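PDB 6JJT: PhnH from Penicillium herquei, which catalyses the enantioselective hydroalkoxylation that closes a prenylated phenalenone to (2'R)-atrovenetin in herqueinone biosynthesis, working as a homotetramer. Local coordinates for the interface of chains A and B and the interface of chains A and C. Coordinates in Å, arbitrary orientation; residue numbers count along the deposited sequence, not the author numbering. Chains: chain A/B/C, PhnH.

Contact 1: the interface of chains A and B. Residues chain A 42-44, 50; chain B 116-118.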
# COMPACT_ATOMS: atom_id res chain seq x y z
N TYR A 42 4.44 -11.14 -13.96
CA TYR A 42 3.60 -10.29 -14.81
C TYR A 42 4.41 -9.17 -15.46
O TYR A 42 3.89 -8.59 -16.42
CB TYR A 42 2.40 -9.70 -14.07
CG TYR A 42 2.76 -8.88 -12.86
CD1 TYR A 42 3.02 -7.52 -13.00
CD2 TYR A 42 2.84 -9.45 -11.58
CE1 TYR A 42 3.37 -6.75 -11.89
CE2 TYR A 42 3.18 -8.67 -10.47
CZ TYR A 42 3.43 -7.33 -10.64
OH TYR A 42 3.77 -6.54 -9.56
N ASP A 43 5.59 -8.77 -14.98
CA ASP A 43 6.34 -7.69 -15.58
C ASP A 43 7.82 -8.04 -15.57
O ASP A 43 8.44 -8.10 -14.49
CB ASP A 43 6.03 -6.40 -14.79
CG ASP A 43 6.54 -5.15 -15.48
OD1 ASP A 43 7.60 -5.24 -16.12
OD2 ASP A 43 5.86 -4.12 -15.40
N GLN A 44 8.37 -8.30 -16.75
CA GLN A 44 9.78 -8.55 -16.90
C GLN A 44 10.40 -7.37 -17.65
O GLN A 44 9.90 -7.06 -18.75
CB GLN A 44 9.93 -9.88 -17.65
CG GLN A 44 11.39 -10.22 -17.93
CD GLN A 44 11.64 -11.65 -18.34
OE1 GLN A 44 10.74 -12.47 -18.42
NE2 GLN A 44 12.91 -11.93 -18.60
N LYS A 50 8.79 -8.80 -11.80
CA LYS A 50 7.76 -8.59 -10.76
C LYS A 50 6.75 -9.69 -10.88
O LYS A 50 6.32 -10.05 -12.00
CB LYS A 50 7.03 -7.26 -10.93
CG LYS A 50 7.95 -6.04 -10.94
CD LYS A 50 7.15 -4.74 -10.97
CE LYS A 50 7.47 -3.73 -12.05
NZ LYS A 50 6.46 -2.62 -12.17
N ASP B 116 -0.83 -4.10 -14.59
CA ASP B 116 0.58 -4.16 -14.90
C ASP B 116 0.87 -5.46 -15.64
O ASP B 116 0.59 -6.56 -15.14
CB ASP B 116 1.41 -4.05 -13.60
CG ASP B 116 2.90 -3.86 -13.84
OD1 ASP B 116 3.41 -4.40 -14.89
OD2 ASP B 116 3.60 -3.22 -12.99
N THR B 117 1.35 -5.33 -16.89
CA THR B 117 1.82 -6.48 -17.65
C THR B 117 2.91 -6.07 -18.63
O THR B 117 2.71 -5.05 -19.33
CB THR B 117 0.68 -7.15 -18.44
OG1 THR B 117 1.23 -8.34 -19.01
CG2 THR B 117 0.08 -6.30 -19.56
N SER B 118 3.97 -6.84 -18.77
CA SER B 118 4.97 -6.60 -19.81
C SER B 118 4.65 -7.41 -21.06
O SER B 118 5.40 -7.31 -22.02
CB SER B 118 6.34 -6.88 -19.26
OG SER B 118 6.49 -8.20 -18.87
O HOH W 1 3.30 -10.39 -18.66

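Contact 2: the interface of chains A and C. Residues chain A 85, 105-107, 112; chain C 105, 112, 114, 129.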
# COMPACT_ATOMS: atom_id res chain seq x y z
N ARG A 85 12.56 -7.33 -3.16
CA ARG A 85 11.63 -6.64 -2.26
C ARG A 85 10.35 -7.43 -2.35
O ARG A 85 9.81 -7.61 -3.45
CB ARG A 85 11.38 -5.20 -2.70
CG ARG A 85 10.60 -4.32 -1.71
CD ARG A 85 11.10 -4.16 -0.23
NE ARG A 85 12.50 -3.75 -0.29
CZ ARG A 85 12.88 -2.47 -0.39
NH1 ARG A 85 14.16 -2.13 -0.51
NH2 ARG A 85 11.94 -1.55 -0.42
N SER A 105 6.71 -7.21 5.08
CA SER A 105 7.47 -6.43 4.12
C SER A 105 8.92 -6.87 4.25
O SER A 105 9.43 -6.97 5.36
CB SER A 105 7.27 -4.94 4.31
OG SER A 105 7.51 -4.59 5.65
N ALA A 106 9.60 -7.07 3.14
CA ALA A 106 10.85 -7.82 3.24
C ALA A 106 11.87 -7.26 2.28
O ALA A 106 11.57 -7.04 1.09
CB ALA A 106 10.62 -9.28 2.89
N ALA A 107 13.13 -7.24 2.73
CA ALA A 107 14.31 -7.19 1.85
C ALA A 107 14.86 -8.59 1.91
O ALA A 107 15.61 -8.94 2.84
CB ALA A 107 15.32 -6.17 2.33
N ALA A 112 10.16 -8.29 7.78
CA ALA A 112 9.53 -7.52 8.85
C ALA A 112 8.04 -7.81 8.87
O ALA A 112 7.39 -7.98 7.84
CB ALA A 112 9.73 -6.03 8.65
N SER C 105 7.01 1.46 8.64
CA SER C 105 5.74 0.90 9.12
C SER C 105 5.92 0.62 10.58
O SER C 105 6.92 0.01 10.98
CB SER C 105 5.37 -0.32 8.28
OG SER C 105 6.40 -1.27 8.23
N ALA C 112 9.63 -0.19 11.95
CA ALA C 112 10.34 -1.01 10.95
C ALA C 112 10.59 -0.16 9.72
O ALA C 112 9.76 0.67 9.31
CB ALA C 112 9.52 -2.21 10.56
N LEU C 114 12.47 0.13 5.66
CA LEU C 114 13.07 -0.31 4.40
C LEU C 114 13.59 0.91 3.67
O LEU C 114 13.16 2.05 3.91
CB LEU C 114 12.02 -1.08 3.58
CG LEU C 114 11.56 -2.41 4.22
CD1 LEU C 114 10.26 -2.89 3.58
CD2 LEU C 114 12.64 -3.47 4.19
N THR C 129 16.90 -4.48 6.36
CA THR C 129 15.75 -4.23 7.22
C THR C 129 16.27 -3.58 8.50
O THR C 129 17.14 -4.15 9.18
CB THR C 129 15.07 -5.54 7.60
OG1 THR C 129 16.03 -6.51 8.04
CG2 THR C 129 14.26 -6.15 6.47

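Contact 1: the interface of chains A and B
The ring of A:Tyr42 meets the carboxylate of B:Asp116 at its edge: OD1 lies in the ring plane, 3.7 Å from CD1. The two flat groups stand 74° apart. One ring face is taken by a backbone carbonyl of its own chain, A:Lys50 O, which sits 3.6 Å from the ring plane, nearer the rim than the centre. This patch of the two-fold interface in the DUF3237-family homotetramer is a worked example of acidic groups paired across a subunit boundary. A:Asp43 brings its carboxylate across that of B:Asp116 at roughly a right angle, their planes 73° apart. A:Asp43 OD2 comes 2.5 Å from B:Asp116 OD1. A separation this short between two carboxylate oxygens suggests a shared proton, though protons are not seen. In both aspartates CG is anti to the backbone N, which turns the carboxylates toward each other. A:Lys50 brings NZ to the syn lone pair of B:Asp116 OD2 at 3.0 Å, a hydrogen-bonded salt bridge. The bridge from A:Lys50 NZ to A:Asp43 OD2 is longer, 3.6 Å. The ammonium would offset part of the negative charge gathered here.

Beside the acids the backbones join. B:Ser118 N donates to A:Tyr42 O at 2.9 Å, and the same oxygen reaches B:Thr117 OG1 through a water. B:Ser118 OG, set between its own backbone N and carbonyl carbon, is thereby turned to accept a hydrogen bond of 2.8 Å from A:Gln44 N. That bond is nearly straight, 170° at H, while the serine CB packs against A:Asp43 CA.

Contact 2: the interface of chains A and C
C:Leu114 presses its CD1 methyl against the side chain of A:Ser105, 3.7 Å from CB and close to the hydroxyl OG as well, an instance of one branched residue filling a seam between small ones. Its other methyl, CD2, turns toward the backbone of the same strand and comes 4.1 Å from A:Ala107 N. The two branches lie side by side along the strand, one over A:Ser105 and the other toward A:Ala107. Nearer the backbone of C:Leu114, CB sits over one face of the A:Arg85 guanidinium, near its NH2 edge, 4.0 Å from NH2. The arginine and leucine side chains run antiparallel alongside one another.

Around this first shell, the torsions set the approach. C:Leu114 holds CG anti to its carbonyl carbon (chi1 -66°). The bend at chi2 puts A:Arg85 CD 4.1 Å from C:Leu114 CD1, and the bend at chi3 turns the guanidinium beside the leucine. C:Thr129 presents its CG2 methyl, 4.1 Å from A:Ala107 N, as a second apolar group over that backbone. Farther along, A:Ala112 and C:Ala112 face each other methyl to methyl, 4.3 Å between their CB atoms. The OG hydroxyls of A:Ser105 and C:Ser105 also stand 4.3 Å apart, too far to bond. Packing without polar links therefore carries this patch.

In the fold, chain A contributes strands 84-94, 99-107 and 110-116, and chain C the matching strands 99-107 and 110-116 with 129-133, so that sheet packs on sheet across a two-fold axis.

The centres of contact 1 and contact 2 lie about 22 Å apart, and both belong to two-fold interfaces of the same homotetramer. Strand 110-116 serves both: its Asp116 end takes part in contact 1, whereas Ala112 and Leu114 belong to contact 2. Because every copy carries the same residues, one strand can face different neighbours with neighbouring segments. Separate regions of the chain A surface thus serve different partners. Chain A meets B through one and C through the other, and repeating such pairings would account for a four-subunit assembly, in which the N-terminal loop also forms subunit interfaces.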